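Local structure of putative nucleoside-diphosphate-sugar epimerase (Staphylococcus aureus subsp. aureus, 3E48) at residues 4-9 with 51-56; 85-90 with 121-126; 92-97 with 131-136. The protein is of unknown function but has the Rossmann fold of NAD(P)-dependent sugar-nucleotide epimerases and their relatives, and probably binds a dinucleotide cofactor. All coordinates share one frame; numbering follows the deposited sequence.

Contact 1 (4-9 with 51-56); sequences MLTGAT and LDYFNQ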
loop_
_atom_site.group_PDB
_atom_site.type_symbol
_atom_site.label_atom_id
_atom_site.label_comp_id
_atom_site.label_asym_id
_atom_site.label_seq_id
_atom_site.Cartn_x
_atom_site.Cartn_y
_atom_site.Cartn_z
HETATM N N MSE B 4 19.955 14.816 -5.647
HETATM C CA MSE B 4 19.523 14.376 -6.965
HETATM C C MSE B 4 17.998 14.383 -7.049
HETATM O O MSE B 4 17.329 13.761 -6.229
HETATM C CB MSE B 4 20.047 12.963 -7.230
HETATM C CG MSE B 4 19.203 12.147 -8.185
HETATM SE SE MSE B 4 19.370 12.723 -10.017
HETATM C CE MSE B 4 21.240 12.335 -10.233
ATOM N N LEU B 5 17.458 15.101 -8.028
ATOM C CA LEU B 5 16.015 15.159 -8.240
ATOM C C LEU B 5 15.698 14.356 -9.500
ATOM O O LEU B 5 16.173 14.701 -10.585
ATOM C CB LEU B 5 15.555 16.606 -8.445
ATOM C CG LEU B 5 14.071 16.765 -8.838
ATOM C CD1 LEU B 5 13.186 16.304 -7.684
ATOM C CD2 LEU B 5 13.769 18.224 -9.183
ATOM N N THR B 6 14.919 13.285 -9.374
ATOM C CA THR B 6 14.575 12.496 -10.558
ATOM C C THR B 6 13.289 13.030 -11.181
ATOM O O THR B 6 12.454 13.611 -10.487
ATOM C CB THR B 6 14.386 10.983 -10.228
ATOM O OG1 THR B 6 13.226 10.809 -9.406
ATOM C CG2 THR B 6 15.612 10.434 -9.501
ATOM N N GLY B 7 13.137 12.837 -12.491
ATOM C CA GLY B 7 11.951 13.310 -13.190
ATOM C C GLY B 7 11.844 14.824 -13.173
ATOM O O GLY B 7 10.750 15.385 -13.208
ATOM N N ALA B 8 12.999 15.481 -13.151
ATOM C CA ALA B 8 13.088 16.937 -13.092
ATOM C C ALA B 8 12.436 17.732 -14.222
ATOM O O ALA B 8 12.100 18.901 -14.033
ATOM C CB ALA B 8 14.551 17.342 -12.965
ATOM N N THR B 9 12.262 17.120 -15.392
ATOM C CA THR B 9 11.661 17.832 -16.515
ATOM C C THR B 9 10.139 17.706 -16.569
ATOM O O THR B 9 9.489 18.278 -17.443
ATOM C CB THR B 9 12.270 17.384 -17.874
ATOM O OG1 THR B 9 12.213 15.960 -17.991
ATOM C CG2 THR B 9 13.728 17.840 -17.980
ATOM N N LEU B 51 18.627 8.962 -16.952
ATOM C CA LEU B 51 18.102 7.887 -16.126
ATOM C C LEU B 51 16.824 7.279 -16.701
ATOM O O LEU B 51 16.015 7.970 -17.321
ATOM C CB LEU B 51 17.825 8.436 -14.722
ATOM C CG LEU B 51 16.985 7.612 -13.747
ATOM C CD1 LEU B 51 17.709 6.328 -13.392
ATOM C CD2 LEU B 51 16.719 8.439 -12.495
ATOM N N ASP B 52 16.667 5.976 -16.501
ATOM C CA ASP B 52 15.487 5.235 -16.945
ATOM C C ASP B 52 14.995 4.504 -15.699
ATOM O O ASP B 52 15.649 3.576 -15.223
ATOM C CB ASP B 52 15.873 4.227 -18.035
ATOM C CG ASP B 52 14.725 3.303 -18.431
ATOM O OD1 ASP B 52 14.957 2.413 -19.275
ATOM O OD2 ASP B 52 13.599 3.455 -17.907
ATOM N N TYR B 53 13.859 4.941 -15.160
ATOM C CA TYR B 53 13.291 4.333 -13.957
ATOM C C TYR B 53 13.149 2.821 -14.008
ATOM O O TYR B 53 13.245 2.151 -12.980
ATOM C CB TYR B 53 11.897 4.889 -13.674
ATOM C CG TYR B 53 11.833 6.253 -13.035
ATOM C CD1 TYR B 53 10.612 6.765 -12.615
ATOM C CD2 TYR B 53 12.976 7.033 -12.852
ATOM C CE1 TYR B 53 10.514 8.013 -12.026
ATOM C CE2 TYR B 53 12.890 8.298 -12.260
ATOM C CZ TYR B 53 11.650 8.777 -11.850
ATOM O OH TYR B 53 11.540 10.013 -11.254
ATOM N N PHE B 54 12.910 2.286 -15.199
ATOM C CA PHE B 54 12.694 0.857 -15.334
ATOM C C PHE B 54 13.907 0.057 -15.759
ATOM O O PHE B 54 13.789 -1.062 -16.255
ATOM C CB PHE B 54 11.510 0.632 -16.268
ATOM C CG PHE B 54 10.231 1.209 -15.737
ATOM C CD1 PHE B 54 9.476 0.508 -14.804
ATOM C CD2 PHE B 54 9.819 2.484 -16.113
ATOM C CE1 PHE B 54 8.330 1.069 -14.248
ATOM C CE2 PHE B 54 8.678 3.056 -15.567
ATOM C CZ PHE B 54 7.930 2.347 -14.630
ATOM N N ASN B 55 15.081 0.639 -15.549
ATOM C CA ASN B 55 16.327 -0.041 -15.854
ATOM C C ASN B 55 17.139 0.096 -14.576
ATOM O O ASN B 55 17.662 1.168 -14.273
ATOM C CB ASN B 55 17.036 0.629 -17.028
ATOM C CG ASN B 55 18.307 -0.087 -17.415
ATOM O OD1 ASN B 55 19.271 -0.114 -16.653
ATOM N ND2 ASN B 55 18.313 -0.687 -18.601
ATOM N N GLN B 56 17.216 -0.993 -13.818
ATOM C CA GLN B 56 17.917 -0.981 -12.544
ATOM C C GLN B 56 19.318 -0.397 -12.591
ATOM O O GLN B 56 19.657 0.465 -11.784
ATOM C CB GLN B 56 17.969 -2.385 -11.942
ATOM C CG GLN B 56 18.223 -2.359 -10.441
ATOM C CD GLN B 56 17.834 -3.653 -9.755
ATOM O OE1 GLN B 56 18.571 -4.636 -9.793
ATOM N NE2 GLN B 56 16.657 -3.661 -9.131
#

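Contact 2 (85-90 with 121-126); sequences EVENLV and FGYASR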
loop_
_atom_site.group_PDB
_atom_site.type_symbol
_atom_site.label_atom_id
_atom_site.label_comp_id
_atom_site.label_asym_id
_atom_site.label_seq_id
_atom_site.Cartn_x
_atom_site.Cartn_y
_atom_site.Cartn_z
ATOM N N GLU B 85 9.555 0.616 -10.389
ATOM C CA GLU B 85 10.079 1.954 -10.167
ATOM C C GLU B 85 10.675 2.106 -8.769
ATOM O O GLU B 85 11.837 2.506 -8.596
ATOM C CB GLU B 85 8.915 2.905 -10.312
ATOM C CG GLU B 85 9.223 4.319 -10.514
ATOM C CD GLU B 85 7.973 5.045 -10.905
ATOM O OE1 GLU B 85 7.250 5.542 -10.012
ATOM O OE2 GLU B 85 7.703 5.073 -12.116
ATOM N N VAL B 86 9.854 1.796 -7.770
ATOM C CA VAL B 86 10.266 1.915 -6.378
ATOM C C VAL B 86 11.256 0.823 -6.007
ATOM O O VAL B 86 12.134 1.041 -5.181
ATOM C CB VAL B 86 9.046 1.860 -5.416
ATOM C CG1 VAL B 86 8.355 0.511 -5.507
ATOM C CG2 VAL B 86 9.501 2.139 -3.989
ATOM N N GLU B 87 11.111 -0.355 -6.607
ATOM C CA GLU B 87 12.049 -1.429 -6.324
ATOM C C GLU B 87 13.426 -0.956 -6.775
ATOM O O GLU B 87 14.407 -1.134 -6.065
ATOM C CB GLU B 87 11.684 -2.708 -7.084
ATOM C CG GLU B 87 10.515 -3.507 -6.506
ATOM C CD GLU B 87 10.823 -4.137 -5.160
ATOM O OE1 GLU B 87 11.989 -4.512 -4.920
ATOM O OE2 GLU B 87 9.894 -4.285 -4.341
ATOM N N ASN B 88 13.493 -0.340 -7.950
ATOM C CA ASN B 88 14.771 0.131 -8.456
ATOM C C ASN B 88 15.318 1.274 -7.619
ATOM O O ASN B 88 16.525 1.364 -7.391
ATOM C CB ASN B 88 14.649 0.526 -9.928
ATOM C CG ASN B 88 14.467 -0.683 -10.829
ATOM O OD1 ASN B 88 14.780 -1.811 -10.433
ATOM N ND2 ASN B 88 13.976 -0.458 -12.045
ATOM N N LEU B 89 14.428 2.143 -7.153
ATOM C CA LEU B 89 14.839 3.263 -6.312
ATOM C C LEU B 89 15.592 2.740 -5.091
ATOM O O LEU B 89 16.712 3.168 -4.812
ATOM C CB LEU B 89 13.612 4.053 -5.857
ATOM C CG LEU B 89 13.827 5.089 -4.755
ATOM C CD1 LEU B 89 14.764 6.202 -5.233
ATOM C CD2 LEU B 89 12.467 5.665 -4.362
ATOM N N VAL B 90 14.973 1.807 -4.370
ATOM C CA VAL B 90 15.582 1.235 -3.172
ATOM C C VAL B 90 16.861 0.456 -3.474
ATOM O O VAL B 90 17.858 0.596 -2.765
ATOM C CB VAL B 90 14.593 0.309 -2.425
ATOM C CG1 VAL B 90 15.294 -0.367 -1.254
ATOM C CG2 VAL B 90 13.404 1.121 -1.927
ATOM N N PHE B 121 1.191 3.444 -4.285
ATOM C CA PHE B 121 1.609 4.321 -3.199
ATOM C C PHE B 121 1.661 3.612 -1.857
ATOM O O PHE B 121 2.533 3.894 -1.035
ATOM C CB PHE B 121 0.713 5.556 -3.158
ATOM C CG PHE B 121 0.933 6.474 -4.324
ATOM C CD1 PHE B 121 2.134 7.171 -4.449
ATOM C CD2 PHE B 121 -0.022 6.595 -5.324
ATOM C CE1 PHE B 121 2.386 7.976 -5.560
ATOM C CE2 PHE B 121 0.214 7.398 -6.444
ATOM C CZ PHE B 121 1.424 8.089 -6.562
ATOM N N GLY B 122 0.737 2.686 -1.627
ATOM C CA GLY B 122 0.775 1.946 -0.382
ATOM C C GLY B 122 2.035 1.097 -0.364
ATOM O O GLY B 122 2.722 1.002 0.650
ATOM N N TYR B 123 2.337 0.474 -1.500
ATOM C CA TYR B 123 3.512 -0.373 -1.628
ATOM C C TYR B 123 4.809 0.410 -1.454
ATOM O O TYR B 123 5.722 -0.040 -0.761
ATOM C CB TYR B 123 3.486 -1.058 -2.994
ATOM C CG TYR B 123 4.565 -2.089 -3.228
ATOM C CD1 TYR B 123 5.850 -1.713 -3.630
ATOM C CD2 TYR B 123 4.279 -3.451 -3.111
ATOM C CE1 TYR B 123 6.824 -2.674 -3.921
ATOM C CE2 TYR B 123 5.240 -4.414 -3.396
ATOM C CZ TYR B 123 6.506 -4.022 -3.804
ATOM O OH TYR B 123 7.433 -4.989 -4.116
ATOM N N ALA B 124 4.880 1.579 -2.086
ATOM C CA ALA B 124 6.065 2.433 -2.019
ATOM C C ALA B 124 6.422 2.829 -0.586
ATOM O O ALA B 124 7.574 2.688 -0.158
ATOM C CB ALA B 124 5.846 3.685 -2.868
ATOM N N SER B 125 5.436 3.331 0.150
ATOM C CA SER B 125 5.650 3.751 1.533
ATOM C C SER B 125 6.211 2.597 2.357
ATOM O O SER B 125 7.212 2.741 3.067
ATOM C CB SER B 125 4.328 4.240 2.140
ATOM O OG SER B 125 4.494 4.646 3.486
ATOM N N ARG B 126 5.566 1.442 2.258
ATOM C CA ARG B 126 6.013 0.273 3.008
ATOM C C ARG B 126 7.389 -0.226 2.566
ATOM O O ARG B 126 8.217 -0.584 3.405
ATOM C CB ARG B 126 4.955 -0.827 2.895
ATOM C CG ARG B 126 3.650 -0.376 3.532
ATOM C CD ARG B 126 2.448 -1.224 3.157
ATOM N NE ARG B 126 1.300 -0.838 3.978
ATOM C CZ ARG B 126 0.635 0.309 3.859
ATOM N NH1 ARG B 126 0.985 1.203 2.938
ATOM N NH2 ARG B 126 -0.364 0.582 4.692
#

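Contact 3 (92-97 with 131-136); sequences AAKQSG and SGIDYT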
loop_
_atom_site.group_PDB
_atom_site.type_symbol
_atom_site.label_atom_id
_atom_site.label_comp_id
_atom_site.label_asym_id
_atom_site.label_seq_id
_atom_site.Cartn_x
_atom_site.Cartn_y
_atom_site.Cartn_z
ATOM N N ALA B 92 18.962 0.748 -6.019
ATOM C CA ALA B 92 20.029 1.657 -6.424
ATOM C C ALA B 92 20.521 2.509 -5.261
ATOM O O ALA B 92 21.714 2.798 -5.169
ATOM C CB ALA B 92 19.553 2.549 -7.563
ATOM N N ALA B 93 19.614 2.918 -4.379
ATOM C CA ALA B 93 20.020 3.722 -3.236
ATOM C C ALA B 93 20.991 2.917 -2.374
ATOM O O ALA B 93 21.995 3.444 -1.900
ATOM C CB ALA B 93 18.793 4.143 -2.415
ATOM N N LYS B 94 20.705 1.633 -2.182
ATOM C CA LYS B 94 21.580 0.792 -1.370
ATOM C C LYS B 94 22.911 0.518 -2.059
ATOM O O LYS B 94 23.975 0.653 -1.457
ATOM C CB LYS B 94 20.900 -0.542 -1.051
ATOM C CG LYS B 94 19.744 -0.429 -0.074
ATOM C CD LYS B 94 19.195 -1.802 0.271
ATOM C CE LYS B 94 18.173 -1.729 1.392
ATOM N NZ LYS B 94 17.663 -3.083 1.738
ATOM N N GLN B 95 22.835 0.130 -3.324
ATOM C CA GLN B 95 24.010 -0.192 -4.123
ATOM C C GLN B 95 24.989 0.973 -4.220
ATOM O O GLN B 95 26.196 0.799 -4.035
ATOM C CB GLN B 95 23.564 -0.595 -5.534
ATOM C CG GLN B 95 24.561 -1.431 -6.325
ATOM C CD GLN B 95 24.726 -2.833 -5.761
ATOM O OE1 GLN B 95 23.751 -3.483 -5.379
ATOM N NE2 GLN B 95 25.964 -3.312 -5.722
ATOM N N SER B 96 24.464 2.163 -4.494
ATOM C CA SER B 96 25.318 3.329 -4.664
ATOM C C SER B 96 25.550 4.193 -3.425
ATOM O O SER B 96 26.216 5.226 -3.499
ATOM C CB SER B 96 24.790 4.161 -5.829
ATOM O OG SER B 96 24.881 3.396 -7.029
ATOM N N GLY B 97 24.998 3.769 -2.292
ATOM C CA GLY B 97 25.216 4.487 -1.044
ATOM C C GLY B 97 24.475 5.780 -0.772
ATOM O O GLY B 97 25.006 6.670 -0.100
ATOM N N SER B 131 13.236 -1.037 3.739
ATOM C CA SER B 131 14.592 -0.850 3.209
ATOM C C SER B 131 15.687 -0.530 4.219
ATOM O O SER B 131 16.851 -0.871 4.000
ATOM C CB SER B 131 14.589 0.251 2.151
ATOM O OG SER B 131 14.439 1.513 2.765
ATOM N N GLY B 132 15.330 0.147 5.304
ATOM C CA GLY B 132 16.329 0.505 6.293
ATOM C C GLY B 132 17.047 1.795 5.935
ATOM O O GLY B 132 17.933 2.249 6.659
ATOM N N ILE B 133 16.664 2.389 4.812
ATOM C CA ILE B 133 17.256 3.639 4.357
ATOM C C ILE B 133 16.456 4.787 4.967
ATOM O O ILE B 133 15.230 4.712 5.043
ATOM C CB ILE B 133 17.191 3.735 2.820
ATOM C CG1 ILE B 133 17.839 2.492 2.209
ATOM C CG2 ILE B 133 17.873 5.010 2.338
ATOM C CD1 ILE B 133 17.699 2.398 0.707
ATOM N N ASP B 134 17.144 5.833 5.419
ATOM C CA ASP B 134 16.455 6.979 6.000
ATOM C C ASP B 134 15.607 7.604 4.893
ATOM O O ASP B 134 16.056 7.721 3.755
ATOM C CB ASP B 134 17.453 8.029 6.513
ATOM C CG ASP B 134 18.235 7.561 7.729
ATOM O OD1 ASP B 134 17.754 6.663 8.456
ATOM O OD2 ASP B 134 19.331 8.116 7.971
ATOM N N TYR B 135 14.381 8.003 5.215
ATOM C CA TYR B 135 13.537 8.610 4.200
ATOM C C TYR B 135 12.505 9.573 4.771
ATOM O O TYR B 135 12.184 9.542 5.961
ATOM C CB TYR B 135 12.828 7.533 3.354
ATOM C CG TYR B 135 11.758 6.755 4.090
ATOM C CD1 TYR B 135 12.094 5.761 5.011
ATOM C CD2 TYR B 135 10.406 7.033 3.882
ATOM C CE1 TYR B 135 11.104 5.066 5.710
ATOM C CE2 TYR B 135 9.414 6.345 4.572
ATOM C CZ TYR B 135 9.769 5.367 5.484
ATOM O OH TYR B 135 8.781 4.708 6.182
ATOM N N THR B 136 12.000 10.430 3.892
ATOM C CA THR B 136 10.993 11.428 4.229
ATOM C C THR B 136 9.894 11.195 3.209
ATOM O O THR B 136 10.133 11.287 2.006
ATOM C CB THR B 136 11.565 12.856 4.071
ATOM O OG1 THR B 136 12.714 13.000 4.919
ATOM C CG2 THR B 136 10.531 13.904 4.459
#

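Contact 1 (4-9 with 51-56)
The hydroxyls of Thr6 and Tyr53 meet where the two side chains cross: Thr6 OG1 gives its hydrogen to Tyr53 OH over only 2.6 Å. The phenol oxygen is held a second time, by the carbonyl oxygen of Ile72, so a chain of hydrogen bonds from Thr6 through Tyr53 to Ile72 ties the loop 51-56 to strand 3-6 and to the chain just after strand 68-71. Thr6 directs its OG1 between its own backbone N and carbonyl carbon (chi1 67°), which carries the hydroxyl across to the tyrosine and turns CG2 the other way. That methyl rests on Leu51, with Thr6 CG2 and Leu51 CD2 3.8 Å apart, while CD2 also lies at the edge of the Tyr53 ring and in its plane. Strand 3-6 is the first strand of the Rossmann fold, and Thr6 and Gly7 open a TGxxGxxG sequence, the glycine-rich turn that in relatives runs past the cofactor's pyrophosphate. Gly7, with phi at 64°, makes the chain turn off the strand beside the phenol; its N lies 3.5 Å from Tyr53 OH, at an angle too poor for a hydrogen bond. On the far side of the tyrosine the backbone is braced by Asp52. In an Asx turn Phe54 N donates to Asp52 OD2 at 3.0 Å, approaching from well above the carboxylate plane. The overlapping type I turn is closed by a bond of 3.0 Å from Asn55 N to Asp52 O, and Asn55 then caps the helix that follows through Ser58 N. Phe71 stacks on the Tyr53 ring.

Contact 2 (85-90 with 121-126)
Tyr123 and Glu87 approach at about a right angle, the carboxylate and ring planes standing 64° apart. The phenol donates from Tyr123 OH to Glu87 OE2 at 2.6 Å, meeting the oxygen on its anti side and 24° out of the carboxylate plane, while OE2 itself lies at the ring's edge. A bend in the glutamate chain about its CB-CG bond brings the acid round to this position. Nearer the backbone end of the same ring, Val86 sets a methyl against the edge, with Val86 CG1 3.8 Å from Tyr123 CD1; its other branch, CG2, reaches the small Ala124, 4.1 Å from that residue's CB. The valine thus lies between the helices, its two methyls on different residues, and the acid-phenol bond closes the contact along one side, where Phe80 of the second subunit packs on both Glu87 and Tyr123. One turn further, Arg126 folds back on its own helix: Arg126 NH1 donates to Gly122 O at 2.9 Å, on the face of that carbonyl opposite to Arg126 N, and its NE bonds to Asp109 O of the second subunit. With segment axes 10.1 Å apart and only 13° from parallel, this is the side-by-side packing of successive helices in the beta-alpha-beta crossovers of a Rossmann fold.

Contact 3 (92-97 with 131-136)
Ser131, whose CB and carbonyl oxygen lie against Lys94, has its OG gripped by two backbone groups: it accepts from Ile133 N over 3.1 Å, at an angle of 165°, and is also hydrogen-bonded to Leu128 O in the last turn of helix 118-131. The first of these bonds makes an ST turn. It is possible because chi1 of 73° swings the hydroxyl back over the serine's own main chain, and it fastens the residue after the glycine to the end of the helix. Gly132, with phi at 85°, provides the reversal between them. With the turn held in this way, Ile133 projects toward helix 84-96. Its chain is extended to the tip, with CD1 anti to CA, and that methyl makes the closest contacts, set against two neighbouring residues of the helix: Ile133 CD1 is 3.7 Å from Ala93 CB and 3.6 Å from Lys94 CG. The lysine crosses the isoleucine obliquely, then runs on as a straight chain past it to the serine carbonyl. There Lys94 CE comes within 3.0 Å of Ser131 O, a tight approach for a carbon next to an ammonium group, and Lys94 NZ is 3.3 Å from the same oxygen. The lysine's CG therefore shares in the apolar contact while its charged end lies near a carbonyl at the end of a helix, where the local field would be expected to favour a cation. Beyond Ile133 the chain enters strand 134-143, whose Asp134 and Thr136 bond to Ile101 of strand 100-106. A tight helix-to-strand turn packed on the preceding helix is the closing step of a right-handed beta-alpha-beta crossover in a Rossmann fold.

Overall arrangement
All three contacts belong to the Rossmann half of the chain, and they illustrate how one sheet and its helices are tied together step by step. Contact 1 closes before contacts 2 and 3 open; those two alternate along the chain because both pair helix 84-96 with what comes later, first helix 118-131, then the turn into strand 134-143. The centres of contacts 2 and 3 are about 11 Å apart, with Val90 packing on Ser131. Contact 1, its centre about 14 Å from that of contact 2, meets it through Asn88, which bonds to Tyr53 O and Gln56 NE2. Through Tyr53 and helix 84-96 the probable cofactor turn is linked indirectly to the face that meets the second subunit.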